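Local coordinates for protein ESSB (Geobacillus thermodenitrificans, PDB 2YNQ) that is an integral membrane component of the type VII secretion system, seen here as its extracellular domain, and probably serves in protein export, at residues 67-72 against 76-81; 82-85 against 91-94. One frame throughout, in Å; residues are numbered along the deposited sequence.

Contact 1 (67-72 against 76-81). With NA (sodium ion), chain O.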
ATOM      1  N   ASN D  67       2.099 -12.401   3.271  1.00 51.06           N
ATOM      2  CA  ASN D  67       3.225 -11.496   3.409  1.00 50.21           C
ATOM      3  C   ASN D  67       4.164 -11.889   4.554  1.00 50.56           C
ATOM      4  O   ASN D  67       5.014 -11.106   4.956  1.00 50.61           O
ATOM      5  CB  ASN D  67       2.713 -10.082   3.639  1.00 50.32           C
ATOM      6  CG  ASN D  67       2.035  -9.928   4.993  1.00 51.25           C
ATOM      7  OD1 ASN D  67       1.364 -10.855   5.484  1.00 51.58           O
ATOM      8  ND2 ASN D  67       2.209  -8.767   5.605  1.00 48.54           N
ATOM      9  N   ASN D  68       4.013 -13.086   5.099  1.00 51.06           N
ATOM     10  CA  ASN D  68       4.963 -13.518   6.095  1.00 51.47           C
ATOM     11  C   ASN D  68       6.219 -14.090   5.437  1.00 50.02           C
ATOM     12  O   ASN D  68       6.118 -14.914   4.519  1.00 50.33           O
ATOM     13  CB  ASN D  68       4.342 -14.527   7.064  1.00 53.52           C
ATOM     14  CG  ASN D  68       5.291 -14.869   8.220  1.00 57.17           C
ATOM     15  OD1 ASN D  68       5.933 -13.972   8.806  1.00 58.95           O
ATOM     16  ND2 ASN D  68       5.400 -16.171   8.541  1.00 59.36           N
ATOM     17  N   ILE D  69       7.392 -13.647   5.899  1.00 48.16           N
ATOM     18  CA  ILE D  69       8.682 -14.093   5.344  1.00 46.12           C
ATOM     19  C   ILE D  69       9.597 -14.611   6.454  1.00 46.22           C
ATOM     20  O   ILE D  69       9.865 -13.905   7.425  1.00 46.16           O
ATOM     21  CB  ILE D  69       9.421 -12.952   4.587  1.00 44.99           C
ATOM     22  CG1 ILE D  69       8.501 -12.251   3.571  1.00 43.51           C
ATOM     23  CG2 ILE D  69      10.708 -13.475   3.946  1.00 43.63           C
ATOM     24  CD1 ILE D  69       8.606 -12.762   2.160  1.00 40.80           C
ATOM     25  N   THR D  70      10.065 -15.848   6.312  1.00 46.42           N
ATOM     26  CA  THR D  70      10.949 -16.469   7.300  1.00 46.42           C
ATOM     27  C   THR D  70      12.057 -17.207   6.578  1.00 46.58           C
ATOM     28  O   THR D  70      12.032 -17.324   5.343  1.00 45.62           O
ATOM     29  CB  THR D  70      10.207 -17.502   8.168  1.00 47.68           C
ATOM     30  OG1 THR D  70       9.997 -18.691   7.398  1.00 48.82           O
ATOM     31  CG2 THR D  70       8.875 -16.970   8.665  1.00 46.49           C
ATOM     32  N   LEU D  71      13.023 -17.731   7.336  1.00 47.55           N
ATOM     33  CA  LEU D  71      14.081 -18.525   6.714  1.00 48.19           C
ATOM     34  C   LEU D  71      13.632 -19.948   6.406  1.00 49.81           C
ATOM     35  O   LEU D  71      14.446 -20.796   6.052  1.00 50.68           O
ATOM     36  CB  LEU D  71      15.392 -18.472   7.505  1.00 48.10           C
ATOM     37  CG  LEU D  71      16.102 -17.139   7.240  1.00 46.85           C
ATOM     38  CD1 LEU D  71      17.035 -16.773   8.367  1.00 46.59           C
ATOM     39  CD2 LEU D  71      16.822 -17.110   5.888  1.00 43.71           C
ATOM     40  N   LYS D  72      12.327 -20.185   6.518  1.00 51.05           N
ATOM     41  CA  LYS D  72      11.706 -21.386   5.973  1.00 53.00           C
ATOM     42  C   LYS D  72      10.854 -21.124   4.713  1.00 52.09           C
ATOM     43  O   LYS D  72      10.481 -22.063   4.002  1.00 52.95           O
ATOM     44  CB  LYS D  72      10.884 -22.080   7.055  1.00 55.13           C
ATOM     45  CG  LYS D  72      11.752 -22.813   8.066  1.00 58.80           C
ATOM     46  CD  LYS D  72      10.981 -23.136   9.339  1.00 65.56           C
ATOM     47  CE  LYS D  72      11.937 -23.407  10.516  1.00 68.19           C
ATOM     48  NZ  LYS D  72      11.247 -23.211  11.830  1.00 71.05           N
ATOM     49  N   GLN D  76      10.298 -18.547  -4.053  1.00 44.20           N
ATOM     50  CA  GLN D  76       9.310 -17.907  -4.921  1.00 43.86           C
ATOM     51  C   GLN D  76       8.540 -16.780  -4.251  1.00 42.30           C
ATOM     52  O   GLN D  76       8.316 -15.729  -4.858  1.00 41.90           O
ATOM     53  CB  GLN D  76       8.340 -18.932  -5.467  1.00 45.21           C
ATOM     54  CG  GLN D  76       8.939 -19.860  -6.503  1.00 48.90           C
ATOM     55  CD  GLN D  76       8.008 -21.016  -6.800  1.00 55.63           C
ATOM     56  OE1 GLN D  76       7.778 -21.364  -7.966  1.00 59.18           O
ATOM     57  NE2 GLN D  76       7.438 -21.611  -5.740  1.00 56.92           N
ATOM     58  N   TYR D  77       8.166 -16.988  -2.994  1.00 41.34           N
ATOM     59  CA  TYR D  77       7.508 -15.961  -2.198  1.00 40.21           C
ATOM     60  C   TYR D  77       8.395 -14.758  -1.958  1.00 38.79           C
ATOM     61  O   TYR D  77       7.920 -13.616  -1.992  1.00 38.06           O
ATOM     62  CB  TYR D  77       6.993 -16.527  -0.880  1.00 40.89           C
ATOM     63  CG  TYR D  77       5.716 -17.321  -1.040  1.00 43.51           C
ATOM     64  CD1 TYR D  77       4.474 -16.677  -1.047  1.00 43.65           C
ATOM     65  CD2 TYR D  77       5.745 -18.722  -1.206  1.00 45.54           C
ATOM     66  CE1 TYR D  77       3.290 -17.400  -1.209  1.00 46.27           C
ATOM     67  CE2 TYR D  77       4.550 -19.455  -1.367  1.00 48.03           C
ATOM     68  CZ  TYR D  77       3.335 -18.771  -1.366  1.00 49.26           C
ATOM     69  OH  TYR D  77       2.143 -19.452  -1.504  1.00 55.51           O
ATOM     70  N   MET D  78       9.681 -15.007  -1.748  1.00 38.03           N
ATOM     71  CA  MET D  78      10.633 -13.927  -1.597  1.00 37.31           C
ATOM     72  C   MET D  78      10.759 -13.145  -2.887  1.00 36.71           C
ATOM     73  O   MET D  78      10.728 -11.914  -2.875  1.00 36.34           O
ATOM     74  CB  MET D  78      11.991 -14.476  -1.153  1.00 38.15           C
ATOM     75  CG  MET D  78      11.944 -15.045   0.270  1.00 39.28           C
ATOM     76  SD  MET D  78      13.546 -15.671   0.818  1.00 44.45           S
ATOM     77  CE  MET D  78      13.081 -16.481   2.344  1.00 42.05           C
ATOM     78  N   LEU D  79      10.859 -13.857  -4.009  1.00 36.84           N
ATOM     79  CA  LEU D  79      10.962 -13.214  -5.308  1.00 36.53           C
ATOM     80  C   LEU D  79       9.713 -12.414  -5.624  1.00 36.27           C
ATOM     81  O   LEU D  79       9.811 -11.286  -6.115  1.00 36.40           O
ATOM     82  CB  LEU D  79      11.252 -14.237  -6.411  1.00 37.42           C
ATOM     83  CG  LEU D  79      12.651 -14.865  -6.331  1.00 38.93           C
ATOM     84  CD1 LEU D  79      12.838 -16.048  -7.345  1.00 36.17           C
ATOM     85  CD2 LEU D  79      13.738 -13.792  -6.485  1.00 35.68           C
ATOM     86  N   TYR D  80       8.544 -12.977  -5.317  1.00 36.54           N
ATOM     87  CA  TYR D  80       7.287 -12.262  -5.492  1.00 36.49           C
ATOM     88  C   TYR D  80       7.349 -10.887  -4.821  1.00 36.73           C
ATOM     89  O   TYR D  80       7.099  -9.870  -5.465  1.00 36.94           O
ATOM     90  CB  TYR D  80       6.126 -13.051  -4.911  1.00 36.31           C
ATOM     91  CG  TYR D  80       4.843 -12.264  -4.930  1.00 36.98           C
ATOM     92  CD1 TYR D  80       4.002 -12.314  -6.031  1.00 37.95           C
ATOM     93  CD2 TYR D  80       4.469 -11.452  -3.848  1.00 37.34           C
ATOM     94  CE1 TYR D  80       2.812 -11.577  -6.064  1.00 39.42           C
ATOM     95  CE2 TYR D  80       3.279 -10.719  -3.872  1.00 36.38           C
ATOM     96  CZ  TYR D  80       2.459 -10.786  -4.992  1.00 38.58           C
ATOM     97  OH  TYR D  80       1.273 -10.078  -5.066  1.00 39.50           O
ATOM     98  N   TRP D  81       7.690 -10.859  -3.533  1.00 36.23           N
ATOM     99  CA  TRP D  81       7.670  -9.602  -2.793  1.00 36.34           C
ATOM    100  C   TRP D  81       8.750  -8.632  -3.234  1.00 36.29           C
ATOM    101  O   TRP D  81       8.545  -7.411  -3.209  1.00 36.46           O
ATOM    102  CB  TRP D  81       7.698  -9.851  -1.278  1.00 36.29           C
ATOM    103  CG  TRP D  81       6.348 -10.351  -0.823  1.00 36.68           C
ATOM    104  CD1 TRP D  81       6.025 -11.620  -0.427  1.00 36.31           C
ATOM    105  CD2 TRP D  81       5.120  -9.591  -0.795  1.00 35.04           C
ATOM    106  NE1 TRP D  81       4.675 -11.691  -0.139  1.00 37.68           N
ATOM    107  CE2 TRP D  81       4.106 -10.455  -0.338  1.00 36.33           C
ATOM    108  CE3 TRP D  81       4.792  -8.260  -1.096  1.00 34.63           C
ATOM    109  CZ2 TRP D  81       2.774 -10.037  -0.185  1.00 36.12           C
ATOM    110  CZ3 TRP D  81       3.470  -7.842  -0.943  1.00 35.05           C
ATOM    111  CH2 TRP D  81       2.479  -8.730  -0.491  1.00 34.94           C
TER
HETATM  112 NA    NA O1391      -1.080 -11.782   5.843  1.00 57.38          NA
HETATM  113  O   HOH W   1       0.673 -14.165   5.876  1.00 66.01           O
HETATM  114  O   HOH W   2      -2.141 -14.017   5.744  1.00 59.41           O
HETATM  115  O   HOH W   3      -0.839 -11.965   8.295  1.00 51.66           O
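I69 overlaps two side chains of helix 75-85 at once, because its two branches diverge. CG2, anti to the backbone N, rests 4.2 Å from M78 CE, while CD1 at the end of the other branch lies 3.8 Å from W81 CD1 at the pyrrole part of the indole. The methionine chain, extended beyond CG, carries its methyl to the loop, where M78 CE also lies 3.3 Å from T70 O. Further along the indole, N67 CB approaches W81 CZ2 obliquely at 3.8 Å. The arrangement is a loop folded back over the helix it leads into: residues 67-72 lie in the loop between helix 59-64 and helix 75-85, and not one hydrogen bond links the two segments. A polar contact is made close by instead, where the indole NE1 bonds to the carbonyl of S66, just before the loop segment. Y80 CE2 sits over the centre of one indole face, 3.6 Å above its plane. N67 turns its amide away from the helix, and OD1 binds a sodium ion at 2.6 Å; R62 O, V65 O and three waters also bind the ion. Within the loop, T70 OG1 accepts a hydrogen bond from K72 N at 2.9 Å, an ST turn.

Contact 2 (82-85 against 91-94)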
ATOM      1  N   ILE D  82       9.891  -9.166  -3.660  1.00 36.18           N
ATOM      2  CA  ILE D  82      10.952  -8.323  -4.151  1.00 35.73           C
ATOM      3  C   ILE D  82      10.501  -7.640  -5.451  1.00 36.63           C
ATOM      4  O   ILE D  82      10.722  -6.427  -5.640  1.00 36.49           O
ATOM      5  CB  ILE D  82      12.270  -9.114  -4.359  1.00 35.89           C
ATOM      6  CG1 ILE D  82      12.856  -9.557  -3.006  1.00 34.93           C
ATOM      7  CG2 ILE D  82      13.269  -8.274  -5.171  1.00 33.65           C
ATOM      8  CD1 ILE D  82      13.985 -10.642  -3.083  1.00 30.43           C
ATOM      9  N   TYR D  83       9.853  -8.391  -6.337  1.00 36.73           N
ATOM     10  CA  TYR D  83       9.352  -7.765  -7.579  1.00 37.85           C
ATOM     11  C   TYR D  83       8.214  -6.803  -7.338  1.00 37.68           C
ATOM     12  O   TYR D  83       8.112  -5.765  -8.019  1.00 38.42           O
ATOM     13  CB  TYR D  83       8.883  -8.783  -8.606  1.00 38.38           C
ATOM     14  CG  TYR D  83       9.923  -9.760  -9.065  1.00 40.68           C
ATOM     15  CD1 TYR D  83      11.223  -9.355  -9.382  1.00 42.01           C
ATOM     16  CD2 TYR D  83       9.585 -11.103  -9.227  1.00 43.88           C
ATOM     17  CE1 TYR D  83      12.174 -10.293  -9.816  1.00 44.56           C
ATOM     18  CE2 TYR D  83      10.505 -12.030  -9.663  1.00 46.27           C
ATOM     19  CZ  TYR D  83      11.801 -11.622  -9.952  1.00 46.35           C
ATOM     20  OH  TYR D  83      12.685 -12.584 -10.399  1.00 50.37           O
ATOM     21  N   ILE D  84       7.322  -7.155  -6.418  1.00 37.09           N
ATOM     22  CA  ILE D  84       6.303  -6.198  -6.013  1.00 36.79           C
ATOM     23  C   ILE D  84       7.023  -4.945  -5.541  1.00 37.24           C
ATOM     24  O   ILE D  84       6.694  -3.848  -5.980  1.00 38.21           O
ATOM     25  CB  ILE D  84       5.392  -6.703  -4.882  1.00 36.55           C
ATOM     26  CG1 ILE D  84       4.421  -7.782  -5.387  1.00 35.70           C
ATOM     27  CG2 ILE D  84       4.649  -5.531  -4.270  1.00 35.01           C
ATOM     28  CD1 ILE D  84       3.281  -7.286  -6.361  1.00 32.85           C
ATOM     29  N   GLY D  85       8.030  -5.102  -4.676  1.00 37.29           N
ATOM     30  CA  GLY D  85       8.758  -3.939  -4.141  1.00 37.00           C
ATOM     31  C   GLY D  85       9.440  -3.101  -5.219  1.00 37.38           C
ATOM     32  O   GLY D  85       9.542  -1.889  -5.094  1.00 37.92           O
ATOM     33  N   GLU D  91       6.247  -9.296 -13.515  1.00 43.47           N
ATOM     34  CA  GLU D  91       7.076 -10.364 -13.014  1.00 43.88           C
ATOM     35  C   GLU D  91       6.436 -10.993 -11.764  1.00 43.09           C
ATOM     36  O   GLU D  91       6.356 -12.212 -11.647  1.00 43.79           O
ATOM     37  CB  GLU D  91       8.460  -9.786 -12.726  1.00 43.82           C
ATOM     38  CG  GLU D  91       9.607 -10.716 -12.900  1.00 46.43           C
ATOM     39  CD  GLU D  91       9.678 -11.373 -14.275  1.00 47.31           C
ATOM     40  OE1 GLU D  91      10.201 -10.757 -15.226  1.00 47.27           O
ATOM     41  OE2 GLU D  91       9.266 -12.543 -14.374  1.00 49.51           O
ATOM     42  N   ALA D  92       5.923 -10.163 -10.861  1.00 42.46           N
ATOM     43  CA  ALA D  92       5.253 -10.662  -9.656  1.00 41.96           C
ATOM     44  C   ALA D  92       3.957 -11.412 -10.005  1.00 42.74           C
ATOM     45  O   ALA D  92       3.640 -12.458  -9.402  1.00 42.92           O
ATOM     46  CB  ALA D  92       4.980  -9.523  -8.697  1.00 40.64           C
ATOM     47  N   LEU D  93       3.230 -10.899 -10.994  1.00 42.91           N
ATOM     48  CA  LEU D  93       2.018 -11.561 -11.461  1.00 44.31           C
ATOM     49  C   LEU D  93       2.291 -12.968 -11.979  1.00 45.49           C
ATOM     50  O   LEU D  93       1.575 -13.901 -11.632  1.00 46.75           O
ATOM     51  CB  LEU D  93       1.286 -10.726 -12.509  1.00 44.09           C
ATOM     52  CG  LEU D  93       0.030 -11.315 -13.175  1.00 45.48           C
ATOM     53  CD1 LEU D  93      -1.032 -11.696 -12.160  1.00 45.57           C
ATOM     54  CD2 LEU D  93      -0.548 -10.354 -14.207  1.00 42.85           C
ATOM     55  N   GLU D  94       3.322 -13.148 -12.790  0.50 45.91           N
ATOM     56  CA  GLU D  94       3.520 -14.472 -13.366  0.50 46.91           C
ATOM     57  C   GLU D  94       4.125 -15.444 -12.333  0.50 46.78           C
ATOM     58  O   GLU D  94       3.884 -16.650 -12.406  0.50 47.61           O
ATOM     59  CB  GLU D  94       4.281 -14.410 -14.702  0.50 47.38           C
ATOM     60  CG  GLU D  94       3.838 -15.465 -15.756  0.50 49.34           C
ATOM     61  CD  GLU D  94       2.355 -15.368 -16.167  0.50 49.97           C
ATOM     62  OE1 GLU D  94       1.791 -14.246 -16.247  0.50 49.91           O
ATOM     63  OE2 GLU D  94       1.753 -16.433 -16.421  0.50 48.48           O
TER
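This is a largely apolar helix-to-helix contact, formed where helix 75-85 ends and the chain turns into helix 89-99, near the centre of the chain. The backbones come closest at Y83 and A92, whose CA atoms are 5.4 Å apart, an approach consistent with the small size of the alanine. A92 CB meets two side chains of the first helix: it lies 4.0 Å from Y83 CB and 3.7 Å from I84 CD1. I84 places CG1 beside its own backbone N (chi1 -72°), and CG1 and CD1 both come against that methyl. No hydrogen bond joins the two segments. The pair is two consecutive helices joined by a short connection, a helix-loop-helix, in a fold built from helices without strands; behind it, L93 faces helix 102-118. At the outer side of the contact E91 makes a CH-pi interaction. Its CG stands over the centre of one face of the Y83 ring, 3.6 Å from the centroid and only 11° off the ring normal. The glutamate chain bends at chi2, and its carboxylate plane is turned 58° from the ring. Shortening Y83 to an alanine would probably leave E91 CG without the ring face it lies on and open a gap where the ring stood. P36 and Q88 also touch the tyrosine.

In the fold
Both contacts use helix 75-85, its earlier turns in contact 1 and its last in contact 2, and their centres lie about 11 Å apart. Contact 1 pairs the helix with the irregular loop that precedes it, contact 2 with the helix that follows. Depth separates them: contact 1 is partly buried, its centre about 9 Å from that of the chain, whereas contact 2 is buried, its centre only about 4 Å from that of the chain, with one exposed glutamate at its margin. The loop brings a metal ligand and a polar turn beside its apolar patch, whereas the helix pair meets through close backbones and a ring face. They touch directly where Y80 CD1 packs 3.4 Å from A92 O.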